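Local coordinates for protein thymine dioxygenase (Neurospora crassa, PDB 5C3Q) that binds a metal ion, 2-oxoglutarate and thymine and, as a fungal thymine-7-hydroxylase, probably oxidises the methyl group of thymine, at residues A37-F42 with R167-G172; A45-L50 with V253-D258; A160-V165 with G220-L225; D188-L193 with A292-P297. One frame throughout, in Å; residues are numbered along the deposited sequence.

Contact 1: A37-F42 with R167-G172; sequences AILHGF and RAIAVG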
loop_
_atom_site.group_PDB
_atom_site.type_symbol
_atom_site.label_atom_id
_atom_site.label_comp_id
_atom_site.label_asym_id
_atom_site.label_seq_id
_atom_site.Cartn_x
_atom_site.Cartn_y
_atom_site.Cartn_z
ATOM N N ALA A 37 -0.713 -9.723 18.749
ATOM C CA ALA A 37 -1.792 -9.968 17.784
ATOM C C ALA A 37 -1.456 -9.359 16.421
ATOM O O ALA A 37 -1.688 -9.977 15.382
ATOM C CB ALA A 37 -3.110 -9.407 18.301
ATOM N N ILE A 38 -0.914 -8.143 16.444
ATOM C CA ILE A 38 -0.449 -7.469 15.234
ATOM C C ILE A 38 0.633 -8.306 14.551
ATOM O O ILE A 38 0.534 -8.605 13.366
ATOM C CB ILE A 38 0.071 -6.048 15.550
ATOM C CG1 ILE A 38 -1.106 -5.134 15.919
ATOM C CG2 ILE A 38 0.843 -5.467 14.373
ATOM C CD1 ILE A 38 -0.708 -3.834 16.592
ATOM N N LEU A 39 1.657 -8.690 15.310
ATOM C CA LEU A 39 2.739 -9.514 14.778
ATOM C C LEU A 39 2.231 -10.850 14.226
ATOM O O LEU A 39 2.618 -11.255 13.138
ATOM C CB LEU A 39 3.805 -9.768 15.841
ATOM C CG LEU A 39 4.979 -10.645 15.389
ATOM C CD1 LEU A 39 5.712 -10.019 14.212
ATOM C CD2 LEU A 39 5.933 -10.902 16.541
ATOM N N HIS A 40 1.364 -11.525 14.972
ATOM C CA HIS A 40 0.820 -12.805 14.529
ATOM C C HIS A 40 0.095 -12.660 13.188
ATOM O O HIS A 40 0.215 -13.525 12.321
ATOM C CB HIS A 40 -0.113 -13.396 15.582
ATOM C CG HIS A 40 -0.598 -14.771 15.250
ATOM N ND1 HIS A 40 0.196 -15.890 15.374
ATOM C CD2 HIS A 40 -1.791 -15.207 14.786
ATOM C CE1 HIS A 40 -0.488 -16.957 15.007
ATOM N NE2 HIS A 40 -1.698 -16.571 14.646
ATOM N N GLY A 41 -0.638 -11.559 13.020
ATOM C CA GLY A 41 -1.285 -11.235 11.743
ATOM C C GLY A 41 -0.301 -11.117 10.588
ATOM O O GLY A 41 -0.524 -11.680 9.513
ATOM N N PHE A 42 0.791 -10.390 10.805
ATOM C CA PHE A 42 1.823 -10.246 9.776
ATOM C C PHE A 42 2.547 -11.570 9.497
ATOM O O PHE A 42 2.955 -11.822 8.368
ATOM C CB PHE A 42 2.837 -9.160 10.145
ATOM C CG PHE A 42 2.290 -7.752 10.080
ATOM C CD1 PHE A 42 1.600 -7.302 8.960
ATOM C CD2 PHE A 42 2.485 -6.868 11.136
ATOM C CE1 PHE A 42 1.109 -6.011 8.896
ATOM C CE2 PHE A 42 1.994 -5.575 11.077
ATOM C CZ PHE A 42 1.308 -5.143 9.954
ATOM N N ARG A 167 6.906 -0.234 15.934
ATOM C CA ARG A 167 7.072 -0.416 17.380
ATOM C C ARG A 167 6.239 -1.592 17.891
ATOM O O ARG A 167 6.718 -2.371 18.706
ATOM C CB ARG A 167 6.717 0.859 18.151
ATOM C CG ARG A 167 7.791 1.920 18.067
ATOM C CD ARG A 167 7.371 3.227 18.718
ATOM N NE ARG A 167 8.394 4.246 18.511
ATOM C CZ ARG A 167 8.281 5.526 18.857
ATOM N NH1 ARG A 167 7.178 5.982 19.439
ATOM N NH2 ARG A 167 9.286 6.362 18.615
ATOM N N ALA A 168 5.005 -1.724 17.408
ATOM C CA ALA A 168 4.164 -2.876 17.766
ATOM C C ALA A 168 4.795 -4.188 17.314
ATOM O O ALA A 168 4.785 -5.171 18.047
ATOM C CB ALA A 168 2.770 -2.734 17.176
ATOM N N ILE A 169 5.347 -4.199 16.106
ATOM C CA ILE A 169 6.060 -5.372 15.613
ATOM C C ILE A 169 7.240 -5.723 16.529
ATOM O O ILE A 169 7.437 -6.886 16.867
ATOM C CB ILE A 169 6.523 -5.176 14.156
ATOM C CG1 ILE A 169 5.306 -5.238 13.223
ATOM C CG2 ILE A 169 7.558 -6.221 13.771
ATOM C CD1 ILE A 169 5.585 -4.813 11.801
ATOM N N ALA A 170 8.014 -4.717 16.925
ATOM C CA ALA A 170 9.177 -4.933 17.795
ATOM C C ALA A 170 8.762 -5.465 19.162
ATOM O O ALA A 170 9.353 -6.421 19.672
ATOM C CB ALA A 170 9.971 -3.643 17.950
ATOM N N VAL A 171 7.732 -4.856 19.742
ATOM C CA VAL A 171 7.217 -5.294 21.037
ATOM C C VAL A 171 6.697 -6.727 20.924
ATOM O O VAL A 171 6.931 -7.543 21.807
ATOM C CB VAL A 171 6.121 -4.339 21.573
ATOM C CG1 VAL A 171 5.437 -4.920 22.805
ATOM C CG2 VAL A 171 6.730 -2.983 21.910
ATOM N N GLY A 172 6.016 -7.036 19.823
ATOM C CA GLY A 172 5.521 -8.390 19.583
ATOM C C GLY A 172 6.645 -9.408 19.473
ATOM O O GLY A 172 6.516 -10.538 19.939
#
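Ile38 opens the contact with its long branch: CG1 stands anti to the carbonyl carbon (chi1 -71°) and the chain then runs on extended, so that CD1 ends 3.7 Å from Ala168 CB. One residue on, Leu39 sits where the two helices come nearest, its CA 5.4 Å from Ile169 CA. With CG anti to the backbone N and chi2 at 60°, CD2 comes onto the bare backbone of Gly172, 3.4 Å from Gly172 C, while CD1 lies 4.2 Å from Ile169 CG2. Glycine matters at this point, because a CB on Gly172 would fall 2.9 Å from Leu39 CB and clash. Phe42, one turn beyond Ile38, brings the CD2-CE2 side of its ring against the end of Ile169; CE2 is 3.7 Å from Ile169 CD1, and the two side chains cross at about a right angle. The side chains that meet are all apolar, and no hydrogen bond joins the segments. The segment axes pass 8.4 Å apart and nearly perpendicular, at -94°, which confines the touching surface to this small patch of side chains. Helix 28-44 from the N-terminal region is thus laid across the C-terminal end of helix 147-173. Ile18 of strand 13-19 packs on Ile38, Phe23 of helix 21-25 covers Ala168, and the Phe42 ring also reaches Ile48 and Val254 of the main sheet.

Contact 2: A45-L50 with V253-D258; sequences AGFIYL and VVNAGD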
loop_
_atom_site.group_PDB
_atom_site.type_symbol
_atom_site.label_atom_id
_atom_site.label_comp_id
_atom_site.label_asym_id
_atom_site.label_seq_id
_atom_site.Cartn_x
_atom_site.Cartn_y
_atom_site.Cartn_z
ATOM N N ALA A 45 -1.059 -14.077 7.794
ATOM C CA ALA A 45 -1.770 -13.545 6.628
ATOM C C ALA A 45 -0.962 -12.512 5.847
ATOM O O ALA A 45 -1.177 -12.333 4.649
ATOM C CB ALA A 45 -3.091 -12.932 7.061
ATOM N N GLY A 46 -0.060 -11.814 6.530
ATOM C CA GLY A 46 0.671 -10.702 5.930
ATOM C C GLY A 46 -0.132 -9.416 5.905
ATOM O O GLY A 46 0.375 -8.377 5.480
ATOM N N PHE A 47 -1.377 -9.495 6.384
ATOM C CA PHE A 47 -2.355 -8.413 6.350
ATOM C C PHE A 47 -3.042 -8.323 7.710
ATOM O O PHE A 47 -3.310 -9.353 8.336
ATOM C CB PHE A 47 -3.436 -8.717 5.305
ATOM C CG PHE A 47 -3.165 -8.141 3.945
ATOM C CD1 PHE A 47 -2.227 -8.721 3.100
ATOM C CD2 PHE A 47 -3.870 -7.041 3.496
ATOM C CE1 PHE A 47 -1.983 -8.191 1.841
ATOM C CE2 PHE A 47 -3.632 -6.505 2.237
ATOM C CZ PHE A 47 -2.690 -7.087 1.409
ATOM N N ILE A 48 -3.319 -7.098 8.164
ATOM C CA ILE A 48 -4.215 -6.855 9.303
ATOM C C ILE A 48 -5.141 -5.669 8.995
ATOM O O ILE A 48 -4.879 -4.895 8.067
ATOM C CB ILE A 48 -3.434 -6.582 10.611
ATOM C CG1 ILE A 48 -2.617 -5.285 10.501
ATOM C CG2 ILE A 48 -2.523 -7.762 10.939
ATOM C CD1 ILE A 48 -1.913 -4.889 11.783
ATOM N N TYR A 49 -6.232 -5.552 9.749
ATOM C CA TYR A 49 -7.040 -4.328 9.768
ATOM C C TYR A 49 -6.816 -3.673 11.121
ATOM O O TYR A 49 -6.873 -4.351 12.154
ATOM C CB TYR A 49 -8.535 -4.617 9.648
ATOM C CG TYR A 49 -9.090 -4.937 8.275
ATOM C CD1 TYR A 49 -8.481 -5.866 7.440
ATOM C CD2 TYR A 49 -10.290 -4.362 7.848
ATOM C CE1 TYR A 49 -9.028 -6.185 6.204
ATOM C CE2 TYR A 49 -10.844 -4.671 6.618
ATOM C CZ TYR A 49 -10.214 -5.583 5.800
ATOM O OH TYR A 49 -10.766 -5.892 4.575
ATOM N N LEU A 50 -6.583 -2.366 11.119
ATOM C CA LEU A 50 -6.509 -1.593 12.349
ATOM C C LEU A 50 -7.691 -0.653 12.453
ATOM O O LEU A 50 -8.047 0.010 11.482
ATOM C CB LEU A 50 -5.219 -0.777 12.403
ATOM C CG LEU A 50 -3.909 -1.557 12.468
ATOM C CD1 LEU A 50 -2.747 -0.580 12.502
ATOM C CD2 LEU A 50 -3.874 -2.485 13.677
ATOM N N VAL A 253 -6.330 -0.903 6.280
ATOM C CA VAL A 253 -5.790 -2.205 5.968
ATOM C C VAL A 253 -4.275 -2.039 5.905
ATOM O O VAL A 253 -3.769 -1.182 5.176
ATOM C CB VAL A 253 -6.357 -2.747 4.643
ATOM C CG1 VAL A 253 -5.761 -4.105 4.313
ATOM C CG2 VAL A 253 -7.874 -2.847 4.722
ATOM N N VAL A 254 -3.562 -2.840 6.691
ATOM C CA VAL A 254 -2.108 -2.765 6.745
ATOM C C VAL A 254 -1.509 -4.088 6.306
ATOM O O VAL A 254 -1.882 -5.151 6.812
ATOM C CB VAL A 254 -1.597 -2.423 8.157
ATOM C CG1 VAL A 254 -0.094 -2.189 8.130
ATOM C CG2 VAL A 254 -2.309 -1.197 8.713
ATOM N N ASN A 255 -0.589 -4.022 5.351
ATOM C CA ASN A 255 0.103 -5.216 4.890
ATOM C C ASN A 255 1.607 -5.024 4.831
ATOM O O ASN A 255 2.096 -3.935 4.530
ATOM C CB ASN A 255 -0.428 -5.655 3.525
ATOM C CG ASN A 255 -0.122 -4.660 2.427
ATOM O OD1 ASN A 255 -0.774 -3.624 2.321
ATOM N ND2 ASN A 255 0.860 -4.977 1.589
ATOM N N ALA A 256 2.337 -6.095 5.111
ATOM C CA ALA A 256 3.787 -6.072 5.025
ATOM C C ALA A 256 4.211 -6.136 3.564
ATOM O O ALA A 256 3.558 -6.785 2.759
ATOM C CB ALA A 256 4.379 -7.235 5.797
ATOM N N GLY A 257 5.296 -5.444 3.229
ATOM C CA GLY A 257 5.873 -5.496 1.895
ATOM C C GLY A 257 7.072 -6.433 1.802
ATOM O O GLY A 257 7.517 -7.006 2.795
ATOM N N ASP A 258 7.615 -6.553 0.596
ATOM C CA ASP A 258 8.671 -7.520 0.315
ATOM C C ASP A 258 9.948 -7.267 1.093
ATOM O O ASP A 258 10.637 -8.209 1.464
ATOM C CB ASP A 258 8.948 -7.580 -1.189
ATOM C CG ASP A 258 7.769 -8.136 -1.970
ATOM O OD1 ASP A 258 6.926 -8.829 -1.349
ATOM O OD2 ASP A 258 7.679 -7.887 -3.194
HETATM O O HOH W 1 1.336 -8.457 2.776
#
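Gly46 O is gripped by two hydrogen bonds: Ala256 N donates to it at 3.0 Å, nearly along the C=O axis, and water 1 donates to it at 2.9 Å. The same water also donates to Ala256 O, and Asn255 CA adds a CA-H...O contact to Gly46 O at 3.2 Å. Gly46 leaves helix 28-44 with a positive phi of 81°, a backbone angle that glycine adopts most easily, and the chain passes straight into the strand. There Ile48 and Val254 form an antiparallel hydrogen-bonded pair, Ile48 N to Val254 O and Val254 N to Ile48 O each 2.8 Å. Phe47 and Asn255 face each other as a non-hydrogen-bonded pair. Asn255 CB sits over the centre of the Phe47 ring, 3.3 Å from its centroid in a CH-pi contact, and the amide plane lies only 15° from that of the ring. Val253 puts CG2 over the middle of the Tyr49 ring in a second CH-pi contact, 3.8 Å from the centroid, and CG1 at the edge of the Phe47 ring. Beyond the ring, Asn255 ND2 donates to Asp218 OD2, and Phe47 meets His273 edge-to-face, so this face supplies second-shell neighbours to two metal ligands. An N-terminal strand paired to the main sheet of a double-stranded beta-helix is the topology built here, as in other 2-oxoglutarate oxygenases of this family.

Contact 3: A160-V165 with G220-L225; sequences ALHIEV and GSITLL. With AKG (2-oxoglutaric acid), chain F.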
loop_
_atom_site.group_PDB
_atom_site.type_symbol
_atom_site.label_atom_id
_atom_site.label_comp_id
_atom_site.label_asym_id
_atom_site.label_seq_id
_atom_site.Cartn_x
_atom_site.Cartn_y
_atom_site.Cartn_z
ATOM N N ALA A 160 3.981 8.996 11.026
ATOM C CA ALA A 160 3.914 8.727 12.465
ATOM C C ALA A 160 3.295 7.355 12.757
ATOM O O ALA A 160 3.774 6.633 13.625
ATOM C CB ALA A 160 3.140 9.827 13.177
ATOM N N LEU A 161 2.241 6.990 12.027
ATOM C CA LEU A 161 1.613 5.671 12.198
ATOM C C LEU A 161 2.555 4.526 11.812
ATOM O O LEU A 161 2.569 3.481 12.464
ATOM C CB LEU A 161 0.315 5.580 11.391
ATOM C CG LEU A 161 -0.512 4.300 11.542
ATOM C CD1 LEU A 161 -0.829 4.002 13.000
ATOM C CD2 LEU A 161 -1.796 4.405 10.732
ATOM N N HIS A 162 3.336 4.719 10.754
ATOM C CA HIS A 162 4.360 3.747 10.365
ATOM C C HIS A 162 5.286 3.436 11.538
ATOM O O HIS A 162 5.523 2.269 11.864
ATOM C CB HIS A 162 5.184 4.280 9.190
ATOM C CG HIS A 162 6.282 3.362 8.747
ATOM N ND1 HIS A 162 7.478 3.824 8.246
ATOM C CD2 HIS A 162 6.363 2.010 8.722
ATOM C CE1 HIS A 162 8.251 2.799 7.936
ATOM N NE2 HIS A 162 7.597 1.686 8.212
ATOM N N ILE A 163 5.803 4.489 12.161
ATOM C CA ILE A 163 6.712 4.340 13.295
ATOM C C ILE A 163 6.049 3.520 14.407
ATOM O O ILE A 163 6.683 2.640 14.979
ATOM C CB ILE A 163 7.194 5.717 13.812
ATOM C CG1 ILE A 163 8.155 6.341 12.793
ATOM C CG2 ILE A 163 7.897 5.597 15.164
ATOM C CD1 ILE A 163 8.362 7.834 12.958
ATOM N N GLU A 164 4.772 3.785 14.679
ATOM C CA GLU A 164 4.057 3.094 15.759
ATOM C C GLU A 164 3.765 1.631 15.431
ATOM O O GLU A 164 3.853 0.777 16.307
ATOM C CB GLU A 164 2.750 3.821 16.116
ATOM C CG GLU A 164 2.918 5.262 16.600
ATOM C CD GLU A 164 3.468 5.391 18.014
ATOM O OE1 GLU A 164 3.996 4.401 18.577
ATOM O OE2 GLU A 164 3.379 6.512 18.573
ATOM N N VAL A 165 3.418 1.338 14.179
ATOM C CA VAL A 165 3.190 -0.047 13.760
ATOM C C VAL A 165 4.478 -0.865 13.867
ATOM O O VAL A 165 4.447 -2.005 14.317
ATOM C CB VAL A 165 2.603 -0.154 12.331
ATOM C CG1 VAL A 165 2.555 -1.608 11.873
ATOM C CG2 VAL A 165 1.203 0.436 12.286
ATOM N N GLY A 220 7.896 -2.403 0.099
ATOM C CA GLY A 220 8.569 -1.798 1.258
ATOM C C GLY A 220 8.415 -2.530 2.582
ATOM O O GLY A 220 8.390 -3.763 2.627
ATOM N N SER A 221 8.329 -1.760 3.665
ATOM C CA SER A 221 8.182 -2.323 5.007
ATOM C C SER A 221 6.717 -2.684 5.250
ATOM O O SER A 221 6.380 -3.859 5.421
ATOM C CB SER A 221 8.686 -1.342 6.070
ATOM O OG SER A 221 8.119 -0.047 5.893
ATOM N N ILE A 222 5.859 -1.664 5.269
ATOM C CA ILE A 222 4.411 -1.857 5.318
ATOM C C ILE A 222 3.694 -0.879 4.384
ATOM O O ILE A 222 4.267 0.121 3.928
ATOM C CB ILE A 222 3.824 -1.712 6.754
ATOM C CG1 ILE A 222 3.944 -0.274 7.266
ATOM C CG2 ILE A 222 4.494 -2.684 7.724
ATOM C CD1 ILE A 222 3.281 -0.038 8.612
ATOM N N THR A 223 2.435 -1.181 4.101
ATOM C CA THR A 223 1.579 -0.278 3.366
ATOM C C THR A 223 0.351 -0.013 4.212
ATOM O O THR A 223 -0.223 -0.941 4.784
ATOM C CB THR A 223 1.157 -0.864 2.005
ATOM O OG1 THR A 223 2.318 -1.121 1.216
ATOM C CG2 THR A 223 0.238 0.101 1.244
ATOM N N LEU A 224 -0.020 1.260 4.314
ATOM C CA LEU A 224 -1.247 1.659 4.982
ATOM C C LEU A 224 -2.243 1.932 3.875
ATOM O O LEU A 224 -2.072 2.886 3.117
ATOM C CB LEU A 224 -1.024 2.913 5.831
ATOM C CG LEU A 224 0.159 2.855 6.798
ATOM C CD1 LEU A 224 0.405 4.216 7.428
ATOM C CD2 LEU A 224 -0.066 1.797 7.865
ATOM N N LEU A 225 -3.258 1.081 3.765
ATOM C CA LEU A 225 -4.253 1.193 2.704
ATOM C C LEU A 225 -5.589 1.660 3.255
ATOM O O LEU A 225 -6.242 0.952 4.026
ATOM C CB LEU A 225 -4.430 -0.141 1.970
ATOM C CG LEU A 225 -5.419 -0.042 0.801
ATOM C CD1 LEU A 225 -4.789 0.658 -0.392
ATOM C CD2 LEU A 225 -5.924 -1.413 0.405
HETATM C C1 AKG F . -1.450 -0.600 -4.500
HETATM O O1 AKG F . -0.331 -1.157 -4.346
HETATM O O2 AKG F . -1.550 0.544 -4.987
HETATM C C2 AKG F . -2.676 -1.315 -4.110
HETATM O O5 AKG F . -2.615 -2.498 -3.785
HETATM C C3 AKG F . -4.005 -0.584 -4.119
HETATM C C4 AKG F . -5.110 -1.455 -3.527
HETATM C C5 AKG F . -6.423 -0.713 -3.448
HETATM O O3 AKG F . -7.253 -1.091 -2.595
HETATM O O4 AKG F . -6.655 0.236 -4.228
#
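His162, Ile222 and Leu224 carry most of the surface buried between helix segment 160-165 and segment 220-225; the helix axis passes 9.8 Å from that of strand 222-225. His162 CG is anti to the backbone N (chi1 178°), which swings the imidazole off the flank of the helix towards the start of the strand. Its CD2 meets the long branch of Ile222, 3.6 Å from CG1, and its NE2 comes to 2.9 Å from Ser221 OG. A weak hydrogen bond links Ser221 OG to Cys295 O; Ser221 and Ile222 together face Cys295 in a classic beta bulge. Ile222 holds CG1 in the crowded position between backbone N and carbonyl carbon (chi1 67°), and from there the extended branch lodges CD1 between His162 and Val165, 3.7 Å from Val165 CG1. Leu224, two residues along on the same face, reaches with CD1 to Leu161 CD2 at 4.0 Å. An alanine in place of His162 would remove the imidazole, and would probably loosen the packing over Ile222 and deprive Ser221 OG of a close polar neighbour. The strand's other face belongs to the active site: Thr223 OG1 is hydrogen-bonded to Asp218 OD2, a metal ligand, and Leu225 CD2 lies 3.3 Å from O3 of 2-oxoglutarate. Branched aliphatic tips account for most of the helix-strand interface, with its polar atoms gathered at the bulge, which suggests that the fit of apolar side chains, more than charge, sets how helix 147-173 rests on the sheet behind the 2-oxoglutarate pocket.

Contact 4: D188-L193 with A292-P297; sequences DNILRL and AYFCNP. With TDR (thymine), chain G; AKG (2-oxoglutaric acid), chain F; EDO (1,2-ethanediol), chain I.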
loop_
_atom_site.group_PDB
_atom_site.type_symbol
_atom_site.label_atom_id
_atom_site.label_comp_id
_atom_site.label_asym_id
_atom_site.label_seq_id
_atom_site.Cartn_x
_atom_site.Cartn_y
_atom_site.Cartn_z
ATOM N N ASP A 188 11.032 8.089 4.255
ATOM C CA ASP A 188 11.208 7.915 2.813
ATOM C C ASP A 188 10.037 7.111 2.245
ATOM O O ASP A 188 10.220 6.061 1.638
ATOM C CB ASP A 188 12.539 7.209 2.517
ATOM C CG ASP A 188 13.739 8.108 2.729
ATOM O OD1 ASP A 188 13.659 9.307 2.402
ATOM O OD2 ASP A 188 14.772 7.611 3.215
ATOM N N ASN A 189 8.836 7.645 2.430
ATOM C CA ASN A 189 7.600 6.958 2.106
ATOM C C ASN A 189 6.946 7.572 0.873
ATOM O O ASN A 189 7.315 8.671 0.448
ATOM C CB ASN A 189 6.669 7.045 3.314
ATOM C CG ASN A 189 7.314 6.509 4.581
ATOM O OD1 ASN A 189 8.075 5.538 4.538
ATOM N ND2 ASN A 189 7.031 7.146 5.711
ATOM N N ILE A 190 5.987 6.858 0.290
ATOM C CA ILE A 190 5.263 7.351 -0.877
ATOM C C ILE A 190 3.764 7.315 -0.606
ATOM O O ILE A 190 3.199 6.269 -0.275
ATOM C CB ILE A 190 5.601 6.547 -2.151
ATOM C CG1 ILE A 190 7.073 6.742 -2.543
ATOM C CG2 ILE A 190 4.688 6.932 -3.310
ATOM C CD1 ILE A 190 7.428 8.125 -3.055
ATOM N N LEU A 191 3.136 8.478 -0.731
ATOM C CA LEU A 191 1.694 8.613 -0.587
ATOM C C LEU A 191 1.075 8.487 -1.976
ATOM O O LEU A 191 1.210 9.389 -2.806
ATOM C CB LEU A 191 1.364 9.963 0.060
ATOM C CG LEU A 191 -0.080 10.455 0.133
ATOM C CD1 LEU A 191 -0.961 9.474 0.884
ATOM C CD2 LEU A 191 -0.114 11.822 0.799
ATOM N N ARG A 192 0.424 7.353 -2.231
ATOM C CA ARG A 192 -0.218 7.095 -3.517
ATOM C C ARG A 192 -1.731 7.296 -3.431
ATOM O O ARG A 192 -2.444 6.497 -2.816
ATOM C CB ARG A 192 0.093 5.676 -3.998
ATOM C CG ARG A 192 -0.528 5.331 -5.345
ATOM C CD ARG A 192 -0.317 3.876 -5.719
ATOM N NE ARG A 192 0.787 3.694 -6.654
ATOM C CZ ARG A 192 1.127 2.536 -7.214
ATOM N NH1 ARG A 192 0.459 1.419 -6.934
ATOM N NH2 ARG A 192 2.151 2.494 -8.061
ATOM N N LEU A 193 -2.205 8.372 -4.051
ATOM C CA LEU A 193 -3.631 8.613 -4.228
ATOM C C LEU A 193 -4.096 7.803 -5.433
ATOM O O LEU A 193 -3.454 7.839 -6.483
ATOM C CB LEU A 193 -3.897 10.102 -4.478
ATOM C CG LEU A 193 -3.309 11.079 -3.456
ATOM C CD1 LEU A 193 -3.694 12.500 -3.825
ATOM C CD2 LEU A 193 -3.769 10.754 -2.043
ATOM N N ALA A 292 -3.017 4.496 -0.913
ATOM C CA ALA A 292 -1.967 3.599 -0.457
ATOM C C ALA A 292 -0.777 4.420 0.004
ATOM O O ALA A 292 -0.151 5.130 -0.792
ATOM C CB ALA A 292 -1.554 2.651 -1.568
ATOM N N TYR A 293 -0.466 4.331 1.294
ATOM C CA TYR A 293 0.729 4.955 1.826
ATOM C C TYR A 293 1.819 3.891 1.974
ATOM O O TYR A 293 1.809 3.085 2.915
ATOM C CB TYR A 293 0.423 5.650 3.152
ATOM C CG TYR A 293 1.559 6.487 3.689
ATOM C CD1 TYR A 293 1.725 7.807 3.291
ATOM C CD2 TYR A 293 2.461 5.958 4.603
ATOM C CE1 TYR A 293 2.760 8.580 3.786
ATOM C CE2 TYR A 293 3.500 6.722 5.109
ATOM C CZ TYR A 293 3.646 8.034 4.697
ATOM O OH TYR A 293 4.676 8.801 5.193
ATOM N N PHE A 294 2.745 3.880 1.020
ATOM C CA PHE A 294 3.840 2.912 1.015
ATOM C C PHE A 294 4.909 3.359 1.999
ATOM O O PHE A 294 5.521 4.420 1.824
ATOM C CB PHE A 294 4.459 2.798 -0.380
ATOM C CG PHE A 294 3.494 2.349 -1.439
ATOM C CD1 PHE A 294 2.859 1.122 -1.333
ATOM C CD2 PHE A 294 3.235 3.140 -2.546
ATOM C CE1 PHE A 294 1.976 0.694 -2.311
ATOM C CE2 PHE A 294 2.356 2.719 -3.526
ATOM C CZ PHE A 294 1.725 1.496 -3.409
ATOM N N CYS A 295 5.114 2.562 3.041
ATOM C CA CYS A 295 6.170 2.827 4.005
ATOM C C CYS A 295 7.426 2.050 3.634
ATOM O O CYS A 295 7.356 0.879 3.232
ATOM C CB CYS A 295 5.731 2.456 5.411
ATOM S SG CYS A 295 4.179 3.215 5.930
ATOM N N ASN A 296 8.572 2.715 3.769
ATOM C CA ASN A 296 9.864 2.124 3.457
ATOM C C ASN A 296 10.859 2.366 4.581
ATOM O O ASN A 296 10.752 3.358 5.301
ATOM C CB ASN A 296 10.423 2.746 2.175
ATOM C CG ASN A 296 9.555 2.462 0.957
ATOM O OD1 ASN A 296 9.278 1.309 0.639
ATOM N ND2 ASN A 296 9.137 3.513 0.265
ATOM N N PRO A 297 11.849 1.471 4.726
ATOM C CA PRO A 297 12.990 1.848 5.549
ATOM C C PRO A 297 13.671 3.067 4.936
ATOM O O PRO A 297 13.452 3.360 3.756
ATOM C CB PRO A 297 13.918 0.628 5.467
ATOM C CG PRO A 297 13.093 -0.482 4.920
ATOM C CD PRO A 297 12.027 0.157 4.090
HETATM N N1 TDR G . 5.075 1.819 -5.712
HETATM C C2 TDR G . 5.862 1.915 -4.503
HETATM O O2 TDR G . 6.553 2.896 -4.307
HETATM N N3 TDR G . 5.821 0.847 -3.532
HETATM C C4 TDR G . 5.007 -0.305 -3.751
HETATM O O4 TDR G . 4.995 -1.185 -2.909
HETATM C C5 TDR G . 4.205 -0.413 -4.981
HETATM C CM5 TDR G . 3.337 -1.598 -5.269
HETATM C C6 TDR G . 4.260 0.675 -5.961
HETATM C C1 AKG F . -1.450 -0.600 -4.500
HETATM O O1 AKG F . -0.331 -1.157 -4.346
HETATM O O2 AKG F . -1.550 0.544 -4.987
HETATM C C2 AKG F . -2.676 -1.315 -4.110
HETATM O O5 AKG F . -2.615 -2.498 -3.785
HETATM C C3 AKG F . -4.005 -0.584 -4.119
HETATM C C4 AKG F . -5.110 -1.455 -3.527
HETATM C C5 AKG F . -6.423 -0.713 -3.448
HETATM O O3 AKG F . -7.253 -1.091 -2.595
HETATM O O4 AKG F . -6.655 0.236 -4.228
HETATM C C1 EDO I . 3.743 5.070 -10.972
HETATM O O1 EDO I . 2.998 4.517 -9.884
HETATM C C2 EDO I . 3.422 4.332 -12.264
HETATM O O2 EDO I . 4.276 3.197 -12.431
HETATM O O HOH W 2 11.848 5.856 6.001
#
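Arg192 runs out from its strand with chi1 and chi2 both anti and bends at chi3 (-100°), while Phe294 CG stands anti to the carbonyl carbon (chi1 -60°); these torsions bring guanidinium and ring together on one face of the sheet. The two planes are 80° apart, with the rim of the ring, at CE2, 3.5 Å above the guanidinium plane. Arg192 NH1 donates to O2 of 2-oxoglutarate at 2.9 Å, in the guanidinium plane, and Glu124 holds NE in a salt bridge. Thymine lies over the Phe294 ring, its C4 3.4 Å above the centre, and 2-oxoglutarate O1 approaches the ring edge at CZ. Strands 190-200 and 284-295 are antiparallel neighbours in the main sheet of the double-stranded beta-helix, with Ile190-Phe294 and Arg192-Ala292 as hydrogen-bonded pairs; the Arg192 N to Ala292 O bond is 2.7 Å. Just ahead of Ile190, the side-chain amide of Asn189 extends the pairing with both ends: OD1 accepts from Asn296 N at 3.0 Å in the carbonyl plane, and ND2 donates to Tyr293 OH at 2.9 Å. An alanine in place of Asn189 would lose both bonds, and would probably loosen the chain at Asn296 and take one hydrogen-bond partner from the Tyr293 hydroxyl. Tyr293 is on the face away from the ligands, where Leu191 CB packs on Tyr293 CD1 and Phe155 of helix 147-173 meets the ring edge-to-face. Asn296 ND2 returns a bond of 3.1 Å to Asp188 O, lying exactly in its own amide plane, and water 2 bridges Asp188 N and Asn296 O.

Contacts 2, 3 and 4 all reach the same sheet and adjoin in turn: Val253 O of contact 2 is 2.7 Å from Leu225 N of contact 3, and Leu224 O of contact 3 is 2.8 Å from Tyr293 N of contact 4, both probable hydrogen bonds. Contact 1 lies against the side away from the ligands, its Phe42 CZ 3.7 Å from Val254 CG1 of contact 2 and its CE2 4.1 Å from Val165 CG1 of contact 3. Phe42 is still about 13 Å, side chain to metal, from the nickel ion, whereas the side chains of Asn255 and Phe294 come within about 5 Å. Contacts 3 and 4 both touch 2-oxoglutarate, and contact 4 also bears the thymine.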